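Local structure of putative monooxygenase (Fusobacterium nucleatum subsp. nucleatum, 3MCS) at residues A26-V31 with Q203-E208; V150-D155 with W162-V167. The protein probably acts as a monooxygenase of the antibiotic biosynthesis monooxygenase family. All blocks are in the same frame, centred on the assembly; numbering follows the deposited sequence.

Contact 1 (A26-V31 with Q203-E208); sequences ATEDYV and QVLKIE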
loop_
_atom_site.group_PDB
_atom_site.type_symbol
_atom_site.label_atom_id
_atom_site.label_comp_id
_atom_site.label_asym_id
_atom_site.label_seq_id
_atom_site.Cartn_x
_atom_site.Cartn_y
_atom_site.Cartn_z
ATOM N N ALA A 26 6.831 -11.791 -13.959
ATOM C CA ALA A 26 6.720 -10.462 -14.537
ATOM C C ALA A 26 6.660 -9.384 -13.456
ATOM O O ALA A 26 7.218 -8.300 -13.643
ATOM C CB ALA A 26 5.519 -10.380 -15.441
ATOM N N THR A 27 5.999 -9.655 -12.333
ATOM C CA THR A 27 5.942 -8.659 -11.258
ATOM C C THR A 27 7.309 -8.566 -10.576
ATOM O O THR A 27 7.755 -7.472 -10.237
ATOM C CB THR A 27 4.871 -8.961 -10.237
ATOM O OG1 THR A 27 3.639 -9.141 -10.915
ATOM C CG2 THR A 27 4.722 -7.810 -9.266
ATOM N N GLU A 28 7.989 -9.697 -10.392
ATOM C CA GLU A 28 9.328 -9.670 -9.806
ATOM C C GLU A 28 10.275 -8.824 -10.673
ATOM O O GLU A 28 10.958 -7.929 -10.158
ATOM C CB GLU A 28 9.904 -11.080 -9.618
ATOM C CG GLU A 28 9.328 -11.854 -8.431
ATOM C CD GLU A 28 9.839 -13.301 -8.317
ATOM O OE1 GLU A 28 10.719 -13.726 -9.111
ATOM O OE2 GLU A 28 9.332 -14.015 -7.419
ATOM N N ASP A 29 10.317 -9.111 -11.977
ATOM C CA ASP A 29 11.153 -8.348 -12.892
ATOM C C ASP A 29 10.823 -6.857 -12.812
ATOM O O ASP A 29 11.714 -6.022 -12.749
ATOM C CB ASP A 29 10.970 -8.800 -14.351
ATOM C CG ASP A 29 11.432 -10.233 -14.607
ATOM O OD1 ASP A 29 11.904 -10.881 -13.647
ATOM O OD2 ASP A 29 11.295 -10.692 -15.780
ATOM N N TYR A 30 9.540 -6.525 -12.798
ATOM C CA TYR A 30 9.123 -5.121 -12.814
ATOM C C TYR A 30 9.609 -4.388 -11.592
ATOM O O TYR A 30 10.172 -3.287 -11.695
ATOM C CB TYR A 30 7.600 -5.053 -12.952
ATOM C CG TYR A 30 6.959 -3.700 -12.794
ATOM C CD1 TYR A 30 7.182 -2.701 -13.704
ATOM C CD2 TYR A 30 6.055 -3.459 -11.775
ATOM C CE1 TYR A 30 6.575 -1.466 -13.567
ATOM C CE2 TYR A 30 5.428 -2.239 -11.641
ATOM C CZ TYR A 30 5.697 -1.241 -12.538
ATOM O OH TYR A 30 5.082 -0.011 -12.431
ATOM N N VAL A 31 9.426 -5.012 -10.435
ATOM C CA VAL A 31 9.829 -4.389 -9.170
ATOM C C VAL A 31 11.346 -4.257 -9.109
ATOM O O VAL A 31 11.857 -3.198 -8.725
ATOM C CB VAL A 31 9.262 -5.158 -7.940
ATOM C CG1 VAL A 31 9.838 -4.633 -6.675
ATOM C CG2 VAL A 31 7.749 -5.071 -7.906
ATOM N N GLN A 203 -0.368 -11.688 0.875
ATOM C CA GLN A 203 0.743 -12.578 0.660
ATOM C C GLN A 203 1.823 -11.790 -0.096
ATOM O O GLN A 203 1.652 -11.422 -1.246
ATOM C CB GLN A 203 0.195 -13.772 -0.150
ATOM C CG GLN A 203 1.115 -14.938 -0.501
ATOM C CD GLN A 203 0.374 -16.012 -1.333
ATOM O OE1 GLN A 203 0.657 -16.203 -2.509
ATOM N NE2 GLN A 203 -0.598 -16.674 -0.727
ATOM N N VAL A 204 2.931 -11.496 0.562
ATOM C CA VAL A 204 4.015 -10.739 -0.067
ATOM C C VAL A 204 4.637 -11.435 -1.297
ATOM O O VAL A 204 4.899 -12.612 -1.272
ATOM C CB VAL A 204 5.107 -10.425 0.988
ATOM C CG1 VAL A 204 6.351 -9.937 0.343
ATOM C CG2 VAL A 204 4.594 -9.397 1.971
ATOM N N LEU A 205 4.881 -10.685 -2.367
ATOM C CA LEU A 205 5.468 -11.229 -3.602
ATOM C C LEU A 205 6.890 -10.689 -3.815
ATOM O O LEU A 205 7.830 -11.451 -3.886
ATOM C CB LEU A 205 4.582 -10.898 -4.797
ATOM C CG LEU A 205 4.812 -11.801 -6.006
ATOM C CD1 LEU A 205 3.707 -11.536 -7.006
ATOM C CD2 LEU A 205 6.203 -11.635 -6.633
ATOM N N LYS A 206 7.032 -9.374 -3.936
ATOM C CA LYS A 206 8.345 -8.754 -4.016
ATOM C C LYS A 206 8.249 -7.323 -3.508
ATOM O O LYS A 206 7.356 -6.592 -3.918
ATOM C CB LYS A 206 8.911 -8.783 -5.442
ATOM C CG LYS A 206 10.426 -8.493 -5.532
ATOM C CD LYS A 206 11.262 -9.639 -4.926
ATOM C CE LYS A 206 12.784 -9.315 -4.808
ATOM N NZ LYS A 206 13.138 -8.230 -3.801
ATOM N N ILE A 207 9.150 -6.952 -2.595
ATOM C CA ILE A 207 9.234 -5.605 -2.042
ATOM C C ILE A 207 10.654 -5.051 -2.146
ATOM O O ILE A 207 11.619 -5.714 -1.762
ATOM C CB ILE A 207 8.874 -5.567 -0.542
ATOM C CG1 ILE A 207 7.430 -5.964 -0.311
ATOM C CG2 ILE A 207 9.123 -4.172 0.029
ATOM C CD1 ILE A 207 7.086 -6.017 1.116
ATOM N N GLU A 208 10.758 -3.826 -2.644
ATOM C CA GLU A 208 12.022 -3.065 -2.700
ATOM C C GLU A 208 11.701 -1.598 -2.391
ATOM O O GLU A 208 10.734 -1.035 -2.915
ATOM C CB GLU A 208 12.712 -3.166 -4.067
ATOM C CG GLU A 208 13.323 -4.519 -4.375
ATOM C CD GLU A 208 14.507 -4.858 -3.491
ATOM O OE1 GLU A 208 15.114 -3.925 -2.909
ATOM O OE2 GLU A 208 14.823 -6.067 -3.381
#
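Two acceptors grip Lys206 NZ: Glu208 OE2, on the next residue but one of the strand, and Gln109 OE1, which makes only a weak hydrogen bond. The first is a salt bridge of 2.8 Å between Lys206 NZ and Glu208 OE2, and it uses the oxygen's anti lone pair. Lys206 sets out toward helix 20-37, but bends at chi2 (69°) and again at chi4 bring its ammonium back along the strand, leaving the aliphatic part for the helix. Val31 CG1, anti to its backbone N, packs against that part, 4.1 Å from Lys206 CG. The same methyl lies as far, 4.1 Å, from Glu208 CB, so one valine branch bridges both partners of the ion pair. Further along, Glu28 crosses Leu205 at about a right angle, its CG 3.6 Å from Leu205 CD2. Thr27 CB meets the other leucine methyl, while its OG1 is held by the carbonyl of Tyr23. No hydrogen bond joins helix to strand, whose axes run 25° from parallel. Leu205 and Lys206 can both point at the helix because they form a classic beta bulge opposite Ala46, here in the helix-on-sheet packing of a dimeric alpha-beta barrel fold.

Contact 2 (V150-D155 with W162-V167); sequences VYLGTD and WCLFEV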
loop_
_atom_site.group_PDB
_atom_site.type_symbol
_atom_site.label_atom_id
_atom_site.label_comp_id
_atom_site.label_asym_id
_atom_site.label_seq_id
_atom_site.Cartn_x
_atom_site.Cartn_y
_atom_site.Cartn_z
ATOM N N VAL A 150 4.088 2.248 7.245
ATOM C CA VAL A 150 2.700 2.651 7.319
ATOM C C VAL A 150 2.484 3.772 6.301
ATOM O O VAL A 150 3.120 4.820 6.405
ATOM C CB VAL A 150 2.246 3.121 8.744
ATOM C CG1 VAL A 150 2.349 1.993 9.732
ATOM C CG2 VAL A 150 3.049 4.335 9.236
ATOM N N TYR A 151 1.660 3.531 5.282
ATOM C CA TYR A 151 1.282 4.591 4.360
ATOM C C TYR A 151 -0.215 4.838 4.549
ATOM O O TYR A 151 -1.017 3.925 4.358
ATOM C CB TYR A 151 1.561 4.270 2.887
ATOM C CG TYR A 151 3.003 4.001 2.483
ATOM C CD1 TYR A 151 4.098 4.466 3.236
ATOM C CD2 TYR A 151 3.273 3.373 1.273
ATOM C CE1 TYR A 151 5.410 4.227 2.834
ATOM C CE2 TYR A 151 4.573 3.133 0.863
ATOM C CZ TYR A 151 5.645 3.570 1.633
ATOM O OH TYR A 151 6.940 3.334 1.200
ATOM N N LEU A 152 -0.575 6.060 4.923
ATOM C CA LEU A 152 -1.963 6.431 5.176
ATOM C C LEU A 152 -2.347 7.614 4.317
ATOM O O LEU A 152 -1.662 8.645 4.324
ATOM C CB LEU A 152 -2.156 6.828 6.644
ATOM C CG LEU A 152 -3.541 7.346 7.056
ATOM C CD1 LEU A 152 -4.609 6.250 6.976
ATOM C CD2 LEU A 152 -3.483 7.902 8.441
ATOM N N GLY A 153 -3.448 7.482 3.591
ATOM C CA GLY A 153 -3.920 8.576 2.750
ATOM C C GLY A 153 -5.377 8.465 2.362
ATOM O O GLY A 153 -6.051 7.509 2.740
ATOM N N THR A 154 -5.855 9.451 1.610
ATOM C CA THR A 154 -7.247 9.493 1.188
ATOM C C THR A 154 -7.329 9.434 -0.336
ATOM O O THR A 154 -6.499 9.986 -1.044
ATOM C CB THR A 154 -7.940 10.746 1.745
ATOM O OG1 THR A 154 -7.250 11.932 1.323
ATOM C CG2 THR A 154 -7.941 10.703 3.277
ATOM N N ASP A 155 -8.325 8.732 -0.842
ATOM C CA ASP A 155 -8.466 8.589 -2.263
ATOM C C ASP A 155 -8.763 9.974 -2.877
ATOM O O ASP A 155 -9.530 10.772 -2.316
ATOM C CB ASP A 155 -9.550 7.551 -2.570
ATOM C CG ASP A 155 -9.594 7.160 -4.040
ATOM O OD1 ASP A 155 -9.541 8.056 -4.899
ATOM O OD2 ASP A 155 -9.691 5.951 -4.336
ATOM N N TRP A 162 -10.424 6.393 3.218
ATOM C CA TRP A 162 -9.047 6.289 3.693
ATOM C C TRP A 162 -8.415 4.948 3.300
ATOM O O TRP A 162 -9.079 3.917 3.372
ATOM C CB TRP A 162 -9.017 6.452 5.202
ATOM C CG TRP A 162 -9.389 7.794 5.613
ATOM C CD1 TRP A 162 -10.649 8.311 5.671
ATOM C CD2 TRP A 162 -8.503 8.830 6.039
ATOM N NE1 TRP A 162 -10.604 9.613 6.099
ATOM C CE2 TRP A 162 -9.300 9.960 6.340
ATOM C CE3 TRP A 162 -7.116 8.913 6.207
ATOM C CZ2 TRP A 162 -8.755 11.169 6.779
ATOM C CZ3 TRP A 162 -6.577 10.112 6.659
ATOM C CH2 TRP A 162 -7.401 11.227 6.930
ATOM N N CYS A 163 -7.141 4.976 2.904
ATOM C CA CYS A 163 -6.401 3.785 2.481
ATOM C C CYS A 163 -5.164 3.625 3.303
ATOM O O CYS A 163 -4.329 4.537 3.330
ATOM C CB CYS A 163 -5.961 3.913 1.027
ATOM S SG CYS A 163 -7.333 4.053 -0.153
ATOM N N LEU A 164 -5.018 2.453 3.934
ATOM C CA LEU A 164 -3.873 2.172 4.807
ATOM C C LEU A 164 -3.100 0.926 4.387
ATOM O O LEU A 164 -3.628 -0.182 4.418
ATOM C CB LEU A 164 -4.342 1.998 6.247
ATOM C CG LEU A 164 -3.212 1.783 7.244
ATOM C CD1 LEU A 164 -2.319 3.022 7.239
ATOM C CD2 LEU A 164 -3.721 1.475 8.673
ATOM N N PHE A 165 -1.850 1.121 3.988
ATOM C CA PHE A 165 -0.952 0.025 3.649
ATOM C C PHE A 165 0.074 -0.053 4.738
ATOM O O PHE A 165 0.655 0.957 5.101
ATOM C CB PHE A 165 -0.247 0.262 2.331
ATOM C CG PHE A 165 0.662 -0.874 1.917
ATOM C CD1 PHE A 165 0.133 -2.134 1.638
ATOM C CD2 PHE A 165 2.031 -0.678 1.765
ATOM C CE1 PHE A 165 0.948 -3.180 1.236
ATOM C CE2 PHE A 165 2.863 -1.726 1.351
ATOM C CZ PHE A 165 2.320 -2.984 1.099
ATOM N N GLU A 166 0.304 -1.246 5.260
ATOM C CA GLU A 166 1.249 -1.417 6.353
ATOM C C GLU A 166 1.986 -2.742 6.267
ATOM O O GLU A 166 1.402 -3.756 5.947
ATOM C CB GLU A 166 0.529 -1.249 7.704
ATOM C CG GLU A 166 -0.783 -2.004 7.828
ATOM C CD GLU A 166 -1.550 -1.684 9.114
ATOM O OE1 GLU A 166 -1.008 -0.989 10.016
ATOM O OE2 GLU A 166 -2.718 -2.142 9.212
ATOM N N VAL A 167 3.290 -2.702 6.536
ATOM C CA VAL A 167 4.133 -3.880 6.500
ATOM C C VAL A 167 4.742 -4.091 7.886
ATOM O O VAL A 167 5.128 -3.130 8.518
ATOM C CB VAL A 167 5.213 -3.726 5.436
ATOM C CG1 VAL A 167 6.097 -4.938 5.402
ATOM C CG2 VAL A 167 4.559 -3.483 4.052
#
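Strands 147-155 and 161-168 form an antiparallel beta hairpin of the alpha-beta barrel fold, and its side chains are sorted cleanly between the two faces of the sheet. Val150, Leu152, Thr154, Trp162, Leu164 and Glu166 share one face, where helix 127-143 covers several of them. On this face Thr154 and Trp162, a non-hydrogen-bonded pair, lie side by side and point the same way. Thr154 CG2, anti to its own carbonyl carbon, sits over the centre of the six-membered ring of Trp162. The methyl lies 3.3 Å from that ring's centroid and 8° off its normal, the geometry of a CH-pi contact. Trp162 NE1 donates to Asp127 OD1 on the helix, which helps fix the rotation of the indole. Leu152 takes a different approach: its CG is anti to the backbone N, and its CD1 comes to the ring edge near the indole plane, 3.7 Å from Trp162 CE3. Its direct partner across the strands, Leu164, crosses it obliquely and puts CD1 3.9 Å from Leu152 CB.

Tyr151, Cys163 and Phe165 occupy the opposite face. There Tyr151 CD2 meets the edge of the Phe165 ring, 4.3 Å from Phe165 CD2, and Phe45 meets Phe165 edge-to-face. The Tyr151 hydroxyl is hydrogen-bonded to Asp104 OD2. Between the two faces, the hydrogen-bonded pairs Tyr151 with Phe165 and Gly153 with Cys163 supply four backbone bonds. The straightest runs from Tyr151 N to Phe165 O, 2.8 Å long with 174° at the hydrogen, nearly along the C=O axis.

In the fold
Both contacts reach the same curled antiparallel sheet, yet they illustrate two ways of holding it. The centre of contact 2 is about 6 Å from the centre of the chain, and the contact is buried; it joins neighbouring strands through backbone hydrogen bonds and aromatic packing. Contact 1, its centre about 13 Å from the centre of the chain, is partly buried and lays a helix on a strand far along the chain through aliphatic carbons, with the charged ends of Lys206 and Glu208 turned away from the helix and paired with each other. The two contacts do not touch. Strand 114-122 pairs with both 161-168 and 194-209, linking them, and the hairpin is nested within the chain loop that contact 1 closes.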